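Local coordinates for NADP-dependent glyceraldehyde-3-phosphate dehydrogenase (Bacillus halodurans, PDB 3PRL), which probably oxidises glyceraldehyde 3-phosphate to 3-phosphoglycerate with NADP+ and without phosphorylation, as a member of the aldehyde dehydrogenase family, at residues Val38-Ile43 with Ile95-Ala100; Val99-Lys104 with Phe286-Gln291; Glu89-Leu94 with Gly108-Thr113; Gly18-Ser23 with Met198-Ala203; Gly323-Glu326 with Ile331-Val334. All blocks are in the same frame, centred on the assembly; numbering follows the deposited sequence.

Contact 1: residues Val38-Ile43 with Ile95-Ala100; sequences VALGSI and IMHEVA
L40 meets H97 and E98 through its two methyl groups. All contacts across the segments are apolar. L40 CD1 rests on the helix backbone, 3.7 Å from E98 CA. It also lies 4.1 Å from E98 CG. L40 CD2 goes to the neighbouring residue and packs 3.8 Å from H97 CB. The leucine fork thus spans two successive residues of the last turn of helix 88-98. Its chi1 of -73° sets CG anti to the carbonyl carbon, which aims the fork across the gap from strand 39-44. The imidazole of H97 is met obliquely by CD2. One of its faces is covered within the helix by M96 CE, 3.4 Å above the plane and displaced toward the rim.

Polar bonds are made to other parts of the fold. The extended E98 side chain hydrogen-bonds S194 OG and L193 N at the start of helix 192-204. The backbone of L40 pairs with Q9 and I31 in its sheet.

The E98 carboxylate faces an N-terminal helix end, which would probably help to stabilise its negative charge. The contact therefore joins sheet to helix by apolar packing, while the E98 carboxylate bonds to helix 192-204.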
# COMPACT_ATOMS: atom_id res chain seq x y z
N VAL D 38 -40.88 22.68 -23.81
CA VAL D 38 -41.77 23.02 -22.69
C VAL D 38 -40.97 23.42 -21.45
O VAL D 38 -39.95 22.79 -21.13
CB VAL D 38 -42.73 21.84 -22.34
CG1 VAL D 38 -43.47 22.09 -21.03
CG2 VAL D 38 -43.72 21.58 -23.48
N ALA D 39 -41.43 24.46 -20.75
CA ALA D 39 -40.74 25.01 -19.57
C ALA D 39 -40.66 24.03 -18.41
O ALA D 39 -41.56 23.24 -18.20
CB ALA D 39 -41.42 26.29 -19.11
N LEU D 40 -39.56 24.08 -17.67
CA LEU D 40 -39.38 23.19 -16.51
C LEU D 40 -39.22 23.99 -15.22
O LEU D 40 -39.59 23.54 -14.14
CB LEU D 40 -38.18 22.27 -16.72
CG LEU D 40 -38.29 21.11 -17.71
CD1 LEU D 40 -36.91 20.53 -18.02
CD2 LEU D 40 -39.23 20.02 -17.22
N GLY D 41 -38.64 25.17 -15.36
CA GLY D 41 -38.41 26.06 -14.25
C GLY D 41 -37.28 27.00 -14.61
O GLY D 41 -36.99 27.21 -15.80
N SER D 42 -36.65 27.56 -13.59
CA SER D 42 -35.58 28.52 -13.78
C SER D 42 -34.50 28.37 -12.70
O SER D 42 -34.73 27.75 -11.65
CB SER D 42 -36.15 29.94 -13.77
OG SER D 42 -36.90 30.15 -12.59
N ILE D 43 -33.33 28.94 -12.97
CA ILE D 43 -32.26 29.05 -11.97
C ILE D 43 -31.86 30.51 -11.83
O ILE D 43 -32.05 31.30 -12.76
CB ILE D 43 -31.02 28.18 -12.32
CG1 ILE D 43 -30.39 28.63 -13.64
CG2 ILE D 43 -31.41 26.70 -12.34
CD1 ILE D 43 -29.04 28.04 -13.90
N ILE D 95 -34.06 14.59 -14.35
CA ILE D 95 -32.99 14.30 -15.30
C ILE D 95 -33.52 13.95 -16.71
O ILE D 95 -33.10 14.56 -17.69
CB ILE D 95 -32.03 13.21 -14.81
CG1 ILE D 95 -31.38 13.62 -13.48
CG2 ILE D 95 -30.97 12.94 -15.88
CD1 ILE D 95 -30.63 12.49 -12.77
N MET D 96 -34.44 12.98 -16.82
CA MET D 96 -34.92 12.60 -18.17
C MET D 96 -35.48 13.79 -18.96
O MET D 96 -35.18 13.93 -20.14
CB MET D 96 -35.85 11.38 -18.23
CG MET D 96 -37.01 11.37 -17.30
SD MET D 96 -38.55 10.70 -17.97
CE MET D 96 -39.68 11.74 -17.06
N HIS D 97 -36.24 14.66 -18.29
CA HIS D 97 -36.78 15.85 -18.96
C HIS D 97 -35.67 16.86 -19.31
O HIS D 97 -35.55 17.26 -20.47
CB HIS D 97 -37.86 16.55 -18.11
CG HIS D 97 -39.19 15.86 -18.11
ND1 HIS D 97 -39.83 15.49 -16.95
CD2 HIS D 97 -40.00 15.49 -19.12
CE1 HIS D 97 -40.98 14.91 -17.24
NE2 HIS D 97 -41.11 14.90 -18.56
N GLU D 98 -34.88 17.24 -18.30
CA GLU D 98 -33.96 18.39 -18.36
C GLU D 98 -32.84 18.23 -19.39
O GLU D 98 -32.48 19.18 -20.08
CB GLU D 98 -33.34 18.67 -16.98
CG GLU D 98 -33.00 20.14 -16.70
CD GLU D 98 -32.11 20.35 -15.47
OE1 GLU D 98 -31.95 19.41 -14.65
OE2 GLU D 98 -31.56 21.47 -15.31
N VAL D 99 -32.28 17.02 -19.43
CA VAL D 99 -31.18 16.72 -20.35
C VAL D 99 -31.58 15.69 -21.41
O VAL D 99 -30.75 15.22 -22.19
CB VAL D 99 -29.87 16.39 -19.58
CG1 VAL D 99 -29.53 17.52 -18.60
CG2 VAL D 99 -29.97 15.05 -18.83
N ALA D 100 -32.89 15.37 -21.45
CA ALA D 100 -33.46 14.43 -22.42
C ALA D 100 -32.83 13.02 -22.40
O ALA D 100 -32.56 12.42 -23.45
CB ALA D 100 -33.46 15.04 -23.83

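Contact 2: residues Val99-Lys104 with Phe286-Gln291; sequences VAKPKK and FSYSGQ
Y288 is the centre of this contact and inserts its ring against V99, K101 and P102. In the aldehyde dehydrogenase fold, 99-104 links two N-terminal helices, 88-98 and 103-124. Segment 286-291 follows helix 274-286 and belongs to the family's cysteine signature region.

The packed part surrounds the phenol. Y288 OH donates a hydrogen bond of 2.6 Å to V99 O. The C=O...donor angle is 137°, and the hydroxyl is tilted 28° from the carbonyl plane. The rim also touches P102, whose CD lies 3.9 Å from Y288 CD1. K101 covers one face. Its CE sits over the ring centre at 4.0 Å from the centroid, a CH-pi contact. K101 NZ is 4.7 Å from the same centroid, in cation-pi geometry. The lysine chain bends at chi3, -63°, and this turns its end over the ring. K101 NZ is further held by N163 O and by a salt bridge to E109. The Y288 side chain also touches F162, a residue of the NADP+ site.

The loose side lies beyond P102. K103 and K104 start helix 103-124 and make no contact with 286-291. K104 is exposed, and its backbone N hydrogen-bonds D328 OD1. S287 also stays clear of the linker, and is only partly covered.

The remaining face of the tyrosine is met from within its own loop: Q291 NE2 lies 3.5 Å above the ring plane, toward the rim, and makes a weak 3.3 Å bond to Y288 O.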
# COMPACT_ATOMS: atom_id res chain seq x y z
N VAL D 99 -32.28 17.02 -19.43
CA VAL D 99 -31.18 16.72 -20.35
C VAL D 99 -31.58 15.69 -21.41
O VAL D 99 -30.75 15.22 -22.19
CB VAL D 99 -29.87 16.39 -19.58
CG1 VAL D 99 -29.53 17.52 -18.60
CG2 VAL D 99 -29.97 15.05 -18.83
N ALA D 100 -32.89 15.37 -21.45
CA ALA D 100 -33.46 14.43 -22.42
C ALA D 100 -32.83 13.02 -22.40
O ALA D 100 -32.56 12.42 -23.45
CB ALA D 100 -33.46 15.04 -23.83
N LYS D 101 -32.62 12.50 -21.20
CA LYS D 101 -32.03 11.17 -21.02
C LYS D 101 -33.13 10.11 -20.90
O LYS D 101 -34.06 10.30 -20.13
CB LYS D 101 -31.16 11.18 -19.75
CG LYS D 101 -30.53 9.85 -19.36
CD LYS D 101 -29.45 10.06 -18.31
CE LYS D 101 -28.29 10.91 -18.86
NZ LYS D 101 -26.99 10.63 -18.18
N PRO D 102 -33.01 8.99 -21.64
CA PRO D 102 -34.00 7.90 -21.53
C PRO D 102 -34.39 7.59 -20.06
O PRO D 102 -33.52 7.50 -19.20
CB PRO D 102 -33.29 6.70 -22.16
CG PRO D 102 -32.21 7.27 -23.01
CD PRO D 102 -31.85 8.62 -22.47
N LYS D 103 -35.69 7.43 -19.80
CA LYS D 103 -36.27 7.37 -18.44
C LYS D 103 -35.57 6.47 -17.43
O LYS D 103 -35.20 6.91 -16.34
CB LYS D 103 -37.75 6.95 -18.53
CG LYS D 103 -38.44 6.76 -17.18
CD LYS D 103 -39.77 6.04 -17.37
CE LYS D 103 -40.95 6.98 -17.17
NZ LYS D 103 -41.28 7.09 -15.71
N LYS D 104 -35.40 5.19 -17.78
CA LYS D 104 -34.83 4.22 -16.85
C LYS D 104 -33.34 4.50 -16.63
O LYS D 104 -32.81 4.27 -15.53
CB LYS D 104 -35.09 2.79 -17.32
CG LYS D 104 -36.57 2.39 -17.29
CD LYS D 104 -36.77 0.92 -17.61
CE LYS D 104 -36.66 0.06 -16.36
NZ LYS D 104 -37.92 0.12 -15.58
N PHE D 286 -23.89 4.41 -29.10
CA PHE D 286 -25.21 4.98 -29.26
C PHE D 286 -25.96 5.18 -27.98
O PHE D 286 -27.07 5.72 -27.99
CB PHE D 286 -26.04 4.10 -30.18
CG PHE D 286 -25.74 4.30 -31.61
CD1 PHE D 286 -26.07 5.49 -32.23
CD2 PHE D 286 -25.07 3.33 -32.33
CE1 PHE D 286 -25.77 5.70 -33.55
CE2 PHE D 286 -24.76 3.52 -33.68
CZ PHE D 286 -25.12 4.71 -34.29
N SER D 287 -25.35 4.71 -26.89
CA SER D 287 -25.82 4.98 -25.54
C SER D 287 -25.96 6.47 -25.36
O SER D 287 -25.06 7.23 -25.70
CB SER D 287 -24.83 4.41 -24.52
OG SER D 287 -25.04 4.95 -23.22
N TYR D 288 -27.11 6.89 -24.82
CA TYR D 288 -27.46 8.31 -24.67
C TYR D 288 -27.24 9.13 -25.96
O TYR D 288 -26.78 10.28 -25.92
CB TYR D 288 -26.82 8.92 -23.42
CG TYR D 288 -27.24 10.34 -23.07
CD1 TYR D 288 -28.59 10.72 -23.06
CD2 TYR D 288 -26.29 11.30 -22.71
CE1 TYR D 288 -28.97 12.04 -22.72
CE2 TYR D 288 -26.65 12.59 -22.38
CZ TYR D 288 -27.99 12.96 -22.38
OH TYR D 288 -28.32 14.27 -22.06
N SER D 289 -27.60 8.52 -27.09
CA SER D 289 -27.46 9.12 -28.43
C SER D 289 -26.07 9.66 -28.78
O SER D 289 -25.95 10.59 -29.58
CB SER D 289 -28.52 10.22 -28.66
OG SER D 289 -29.83 9.69 -28.75
N GLY D 290 -25.02 9.09 -28.18
CA GLY D 290 -23.64 9.51 -28.48
C GLY D 290 -23.15 10.74 -27.73
O GLY D 290 -22.10 11.30 -28.06
N GLN D 291 -23.91 11.18 -26.72
CA GLN D 291 -23.53 12.34 -25.91
C GLN D 291 -22.74 11.92 -24.69
O GLN D 291 -23.13 12.19 -23.55
CB GLN D 291 -24.74 13.17 -25.53
CG GLN D 291 -25.44 13.76 -26.74
CD GLN D 291 -26.78 14.33 -26.42
OE1 GLN D 291 -27.04 15.49 -26.69
NE2 GLN D 291 -27.65 13.51 -25.84

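Contact 3: residues Glu89-Leu94 with Gly108-Thr113; sequences EIIGEL and GEVSRT
E109 O, in the residue before the V110 that packs on I91 and G92, is gripped by two donors of T113. T113 N gives the helical bond at 3.0 Å. T113 OG1 adds a second bond at 2.8 Å. The two donors reach the oxygen from opposite faces of its carbonyl plane. The hydroxyl comes in at a C=O...donor angle of 143°. This ties the T113 side chain back onto its own helix.

The contact between the helices is apolar and is carried by a single methyl. V110 CG2 lies 3.6 Å from G92 N and 3.8 Å from I91 CG2. It also reaches I91 CB at 4.0 Å. The V110 chi1 of -167° places CG1 anti to the backbone N, and CG2 is the branch that meets the other helix. I91 and V110 cross at about a right angle, CG2 of V110 against CG2 of I91. G92 has no side chain, and V110 packs directly on its backbone. The CA atoms of G92 and V110 are 6.2 Å apart.

The E109 side chain turns to other partners. Its carboxylate accepts from V166 N and N167 N, where helix 167-178 begins. I91 also touches V166.

The arrangement is a close helix-helix contact at a glycine. It joins the consecutive helices 88-98 and 103-124, away from the annotated cofactor site.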
# COMPACT_ATOMS: atom_id res chain seq x y z
N GLU D 89 -37.06 8.33 -8.10
CA GLU D 89 -38.09 8.58 -9.09
C GLU D 89 -38.29 10.06 -9.36
O GLU D 89 -38.54 10.46 -10.49
CB GLU D 89 -39.42 7.95 -8.63
CG GLU D 89 -39.56 6.46 -8.97
CD GLU D 89 -38.65 5.55 -8.15
OE1 GLU D 89 -38.60 5.68 -6.91
OE2 GLU D 89 -37.99 4.68 -8.76
N ILE D 90 -38.20 10.87 -8.30
CA ILE D 90 -38.38 12.31 -8.39
C ILE D 90 -37.19 12.92 -9.13
O ILE D 90 -37.35 13.61 -10.13
CB ILE D 90 -38.50 12.95 -6.99
CG1 ILE D 90 -39.77 12.43 -6.28
CG2 ILE D 90 -38.45 14.49 -7.08
CD1 ILE D 90 -39.81 12.64 -4.77
N ILE D 91 -35.99 12.65 -8.63
CA ILE D 91 -34.77 13.18 -9.23
C ILE D 91 -34.62 12.62 -10.64
O ILE D 91 -34.49 13.37 -11.60
CB ILE D 91 -33.55 12.90 -8.32
CG1 ILE D 91 -33.79 13.49 -6.93
CG2 ILE D 91 -32.26 13.47 -8.90
CD1 ILE D 91 -32.64 13.31 -5.97
N GLY D 92 -34.69 11.29 -10.76
CA GLY D 92 -34.62 10.61 -12.06
C GLY D 92 -35.50 11.26 -13.13
O GLY D 92 -35.01 11.55 -14.22
N GLU D 93 -36.77 11.51 -12.81
CA GLU D 93 -37.69 12.17 -13.74
C GLU D 93 -37.21 13.55 -14.20
O GLU D 93 -37.39 13.91 -15.37
CB GLU D 93 -39.14 12.24 -13.19
CG GLU D 93 -39.37 13.05 -11.88
CD GLU D 93 -39.50 14.57 -12.07
OE1 GLU D 93 -39.54 15.30 -11.04
OE2 GLU D 93 -39.55 15.05 -13.22
N LEU D 94 -36.63 14.31 -13.28
CA LEU D 94 -36.11 15.64 -13.61
C LEU D 94 -34.98 15.51 -14.62
O LEU D 94 -34.95 16.20 -15.63
CB LEU D 94 -35.64 16.38 -12.35
CG LEU D 94 -35.51 17.90 -12.42
CD1 LEU D 94 -36.86 18.58 -12.50
CD2 LEU D 94 -34.77 18.42 -11.21
N GLY D 108 -31.43 5.47 -13.23
CA GLY D 108 -30.23 4.66 -13.08
C GLY D 108 -29.04 5.51 -12.69
O GLY D 108 -28.18 5.08 -11.92
N GLU D 109 -29.02 6.74 -13.20
CA GLU D 109 -28.00 7.72 -12.87
C GLU D 109 -28.02 8.07 -11.39
O GLU D 109 -26.96 8.15 -10.77
CB GLU D 109 -28.15 9.00 -13.69
CG GLU D 109 -27.19 10.10 -13.24
CD GLU D 109 -27.11 11.27 -14.19
OE1 GLU D 109 -27.86 11.31 -15.20
OE2 GLU D 109 -26.29 12.16 -13.91
N VAL D 110 -29.21 8.28 -10.84
CA VAL D 110 -29.38 8.54 -9.40
C VAL D 110 -28.96 7.31 -8.55
O VAL D 110 -28.29 7.48 -7.53
CB VAL D 110 -30.83 8.98 -9.03
CG1 VAL D 110 -30.88 9.55 -7.61
CG2 VAL D 110 -31.39 10.00 -10.03
N SER D 111 -29.36 6.10 -8.96
CA SER D 111 -28.99 4.86 -8.23
C SER D 111 -27.48 4.73 -8.15
O SER D 111 -26.93 4.52 -7.07
CB SER D 111 -29.53 3.61 -8.91
OG SER D 111 -30.92 3.63 -9.03
N ARG D 112 -26.84 4.87 -9.30
CA ARG D 112 -25.40 4.69 -9.39
C ARG D 112 -24.70 5.77 -8.58
O ARG D 112 -23.67 5.51 -7.97
CB ARG D 112 -24.92 4.68 -10.85
CG ARG D 112 -23.42 4.38 -11.03
CD ARG D 112 -23.04 4.06 -12.49
NE ARG D 112 -21.67 4.48 -12.80
CZ ARG D 112 -21.12 4.46 -14.02
NH1 ARG D 112 -21.81 4.04 -15.07
NH2 ARG D 112 -19.86 4.88 -14.18
N THR D 113 -25.27 6.98 -8.58
CA THR D 113 -24.71 8.12 -7.85
C THR D 113 -24.55 7.81 -6.35
O THR D 113 -23.47 8.02 -5.78
CB THR D 113 -25.52 9.44 -8.08
OG1 THR D 113 -25.27 9.95 -9.39
CG2 THR D 113 -25.17 10.52 -7.08

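Contact 4: residues Gly18-Ser23 with Met198-Ala203; sequences GEWVES and MVEALA
W20 brings NE1, CZ2 and CH2 of its indole against V199, E200 and A203. These three lie on one side of helix 192-204, since A203 follows V199 by one helical turn. Strand 19-21 runs nearly antiparallel to the helix segment, with 151° between their directions. The axes stay 11.1 Å apart, so the tryptophan has to bridge the gap.

The apolar contacts come first. W20 CH2 is 3.5 Å from V199 CG1, which approaches the ring obliquely. With chi1 at 160°, CG1 is the V199 branch that meets the ring. A203 CB lies near the ring plane at the indole edge, 3.9 Å from W20 NE1 and 4.0 Å from W20 CZ2.

Contacts with a charged residue come next. W20 CZ2 is 3.6 Å from E200 CA and also 3.6 Å from E200 CG. Here the CA and CG of the glutamate do the touching. Its carboxylate plane is turned 67° from the ring, and its charge has a long, weak ion pair with K197.

No hydrogen bond crosses between the segments. W20 also touches L15 of the adjacent strand 10-16, and E200 touches F10 of that strand. On the inner side of the helix, M198 O accepts from W80 NE1 of helix 70-86.

The strand is an outermost one of the small N-terminal sheet. The helix links the parallel neighbours 182-186 and 212-214, a beta-alpha-beta crossover of the Rossmann-like cofactor domain, and the sheet edge packs on its outer side.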
# COMPACT_ATOMS: atom_id res chain seq x y z
N GLY D 18 -25.96 27.68 4.08
CA GLY D 18 -27.02 26.92 4.75
C GLY D 18 -28.43 27.31 4.36
O GLY D 18 -29.36 26.51 4.48
N GLU D 19 -28.60 28.55 3.88
CA GLU D 19 -29.91 29.04 3.45
C GLU D 19 -30.12 29.01 1.94
O GLU D 19 -29.28 29.51 1.18
CB GLU D 19 -30.23 30.44 4.02
CG GLU D 19 -29.04 31.27 4.50
CD GLU D 19 -29.49 32.53 5.25
OE1 GLU D 19 -29.86 33.53 4.59
OE2 GLU D 19 -29.47 32.51 6.51
N TRP D 20 -31.24 28.42 1.53
CA TRP D 20 -31.66 28.43 0.14
C TRP D 20 -32.15 29.83 -0.21
O TRP D 20 -33.23 30.25 0.22
CB TRP D 20 -32.74 27.38 -0.10
CG TRP D 20 -32.18 25.99 0.03
CD1 TRP D 20 -32.22 25.19 1.14
CD2 TRP D 20 -31.46 25.26 -0.97
NE1 TRP D 20 -31.58 24.00 0.87
CE2 TRP D 20 -31.11 24.02 -0.41
CE3 TRP D 20 -31.10 25.54 -2.30
CZ2 TRP D 20 -30.41 23.05 -1.13
CZ3 TRP D 20 -30.40 24.56 -3.01
CH2 TRP D 20 -30.06 23.34 -2.42
N VAL D 21 -31.33 30.54 -0.98
CA VAL D 21 -31.58 31.95 -1.28
C VAL D 21 -31.74 32.18 -2.78
O VAL D 21 -31.59 31.26 -3.58
CB VAL D 21 -30.47 32.90 -0.70
CG1 VAL D 21 -30.43 32.83 0.82
CG2 VAL D 21 -29.10 32.58 -1.28
N GLU D 22 -32.05 33.42 -3.14
CA GLU D 22 -32.20 33.82 -4.52
C GLU D 22 -31.23 34.96 -4.81
O GLU D 22 -30.68 35.57 -3.89
CB GLU D 22 -33.64 34.28 -4.78
CG GLU D 22 -34.15 33.93 -6.17
CD GLU D 22 -35.23 34.89 -6.67
OE1 GLU D 22 -36.10 35.30 -5.87
OE2 GLU D 22 -35.20 35.22 -7.88
N SER D 23 -31.00 35.22 -6.10
CA SER D 23 -30.24 36.39 -6.53
C SER D 23 -30.90 37.65 -5.97
O SER D 23 -32.12 37.82 -6.07
CB SER D 23 -30.20 36.46 -8.06
OG SER D 23 -28.95 36.92 -8.52
N MET D 198 -30.22 17.39 -6.42
CA MET D 198 -29.19 16.55 -5.80
C MET D 198 -28.66 17.20 -4.52
O MET D 198 -28.55 16.52 -3.48
CB MET D 198 -28.05 16.25 -6.75
CG MET D 198 -26.91 15.48 -6.11
SD MET D 198 -25.39 15.59 -7.04
CE MET D 198 -24.99 17.33 -6.83
N VAL D 199 -28.34 18.49 -4.59
CA VAL D 199 -27.77 19.23 -3.45
C VAL D 199 -28.75 19.37 -2.30
O VAL D 199 -28.36 19.32 -1.13
CB VAL D 199 -27.22 20.61 -3.87
CG1 VAL D 199 -27.09 21.57 -2.67
CG2 VAL D 199 -25.88 20.45 -4.55
N GLU D 200 -30.02 19.55 -2.64
CA GLU D 200 -31.10 19.58 -1.67
C GLU D 200 -31.07 18.38 -0.72
O GLU D 200 -31.21 18.54 0.50
CB GLU D 200 -32.44 19.62 -2.39
CG GLU D 200 -32.82 20.99 -2.90
CD GLU D 200 -34.28 21.07 -3.31
OE1 GLU D 200 -35.13 20.44 -2.64
OE2 GLU D 200 -34.56 21.78 -4.29
N ALA D 201 -30.93 17.19 -1.30
CA ALA D 201 -30.81 15.95 -0.54
C ALA D 201 -29.62 15.97 0.42
O ALA D 201 -29.70 15.41 1.50
CB ALA D 201 -30.72 14.74 -1.48
N LEU D 202 -28.54 16.66 0.04
CA LEU D 202 -27.34 16.78 0.90
C LEU D 202 -27.63 17.70 2.09
O LEU D 202 -27.20 17.44 3.22
CB LEU D 202 -26.17 17.34 0.09
CG LEU D 202 -24.72 17.00 0.44
CD1 LEU D 202 -23.82 17.48 -0.68
CD2 LEU D 202 -24.26 17.59 1.75
N ALA D 203 -28.35 18.78 1.80
CA ALA D 203 -28.84 19.71 2.81
C ALA D 203 -29.80 19.03 3.78
O ALA D 203 -29.68 19.19 4.99
CB ALA D 203 -29.52 20.91 2.13

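Contact 5: residues Gly323-Glu326 with Ile331-Val334; sequences GSPE and ITPV
G323 and T332 bring the two backbones together, with their CA atoms 5.3 Å apart. G323 N donates to I331 O at 3.2 Å. The bond is straight, with an N-H...acceptor angle of 167°. G323 O turns toward the next residue, where T332 CA makes a CA-H...O contact of 3.3 Å. G323 is strongly extended, and neither segment forms a regular helix or strand. I331 has a further backbone bond to T321.

The side chains of T332, P325 and P333 close the gap beyond the glycine. T332 CG2 does most of the touching. It lies 3.2 Å from G323 O and 3.4 Å from P325 N, and it reaches P325 CD at 3.8 Å. The threonine chi1 of 48° puts OG1 between the backbone N and the carbonyl carbon. The methyl is thereby left for 323-326, and the hydroxyl is turned to A100 O, with which it hydrogen-bonds. The two proline rings cross at about a right angle and meet at P325 CD and P333 CD, 4.0 Å apart. P333 CD also approaches G323 O, at 3.5 Å.

Other parts of the fold hold both segments. P325 touches M96 of helix 88-98 and has a backbone bond with K103. T332 O accepts from S289 OG.

The arrangement is an irregular loop folded back on itself between helices 303-317 and 337-352. In the aldehyde dehydrogenase fold it packs against the turn between helices 88-98 and 103-124.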
# COMPACT_ATOMS: atom_id res chain seq x y z
N GLY D 323 -37.26 8.19 -30.25
CA GLY D 323 -38.37 8.94 -29.65
C GLY D 323 -38.02 9.79 -28.44
O GLY D 323 -36.87 10.23 -28.29
N SER D 324 -39.00 10.02 -27.57
CA SER D 324 -38.82 10.85 -26.37
C SER D 324 -38.22 10.12 -25.12
O SER D 324 -38.35 8.89 -24.98
CB SER D 324 -40.13 11.56 -26.02
OG SER D 324 -41.08 10.66 -25.49
N PRO D 325 -37.54 10.88 -24.22
CA PRO D 325 -36.95 10.28 -23.02
C PRO D 325 -37.94 9.56 -22.09
O PRO D 325 -37.56 8.58 -21.43
CB PRO D 325 -36.31 11.49 -22.29
CG PRO D 325 -36.88 12.71 -22.97
CD PRO D 325 -37.13 12.29 -24.38
N GLU D 326 -39.17 10.04 -22.05
CA GLU D 326 -40.21 9.47 -21.20
C GLU D 326 -40.55 8.05 -21.63
O GLU D 326 -40.82 7.19 -20.80
CB GLU D 326 -41.47 10.35 -21.22
CG GLU D 326 -41.22 11.85 -21.01
CD GLU D 326 -41.03 12.60 -22.32
OE1 GLU D 326 -41.93 13.39 -22.71
OE2 GLU D 326 -39.99 12.41 -22.98
N ILE D 331 -32.51 6.06 -28.72
CA ILE D 331 -32.08 7.30 -29.31
C ILE D 331 -33.09 8.41 -29.03
O ILE D 331 -34.17 8.44 -29.61
CB ILE D 331 -31.86 7.14 -30.83
CG1 ILE D 331 -31.13 5.82 -31.15
CG2 ILE D 331 -31.17 8.37 -31.41
CD1 ILE D 331 -29.65 5.72 -30.65
N THR D 332 -32.74 9.31 -28.13
CA THR D 332 -33.58 10.47 -27.86
C THR D 332 -32.96 11.73 -28.47
O THR D 332 -31.85 11.66 -29.02
CB THR D 332 -33.87 10.65 -26.34
OG1 THR D 332 -32.66 10.55 -25.58
CG2 THR D 332 -34.86 9.59 -25.87
N PRO D 333 -33.66 12.88 -28.36
CA PRO D 333 -33.16 14.12 -28.94
C PRO D 333 -31.84 14.58 -28.32
O PRO D 333 -31.59 14.35 -27.13
CB PRO D 333 -34.27 15.14 -28.62
CG PRO D 333 -35.48 14.31 -28.33
CD PRO D 333 -34.95 13.09 -27.67
N VAL D 334 -30.98 15.18 -29.14
CA VAL D 334 -29.72 15.73 -28.65
C VAL D 334 -29.99 17.04 -27.93
O VAL D 334 -31.03 17.67 -28.12
CB VAL D 334 -28.64 15.87 -29.76
CG1 VAL D 334 -28.18 14.49 -30.24
CG2 VAL D 334 -29.15 16.72 -30.92

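Contacts 1, 2, 3 and 5 form a connected group, and contact 4 stands apart. Contacts 1 and 2 share V99 and A100, where helix 88-98 gives way to the linker before helix 103-124. Contacts 2 and 5 are closest, with centres 7 Å apart, and K103 N lies 2.7 Å from P325 O. The A100 O to T332 OG1 distance of 2.8 Å connects contact 5 to both contacts 1 and 2. K101 NZ to E109 OE1, 3.2 Å, ties contact 2 to contact 3. The NADP+ site is nearest at contact 2: side chains of Y288 and F162 are about 4 Å apart. In contact 1, the side chains of E98 and T189 are about 7 Å apart.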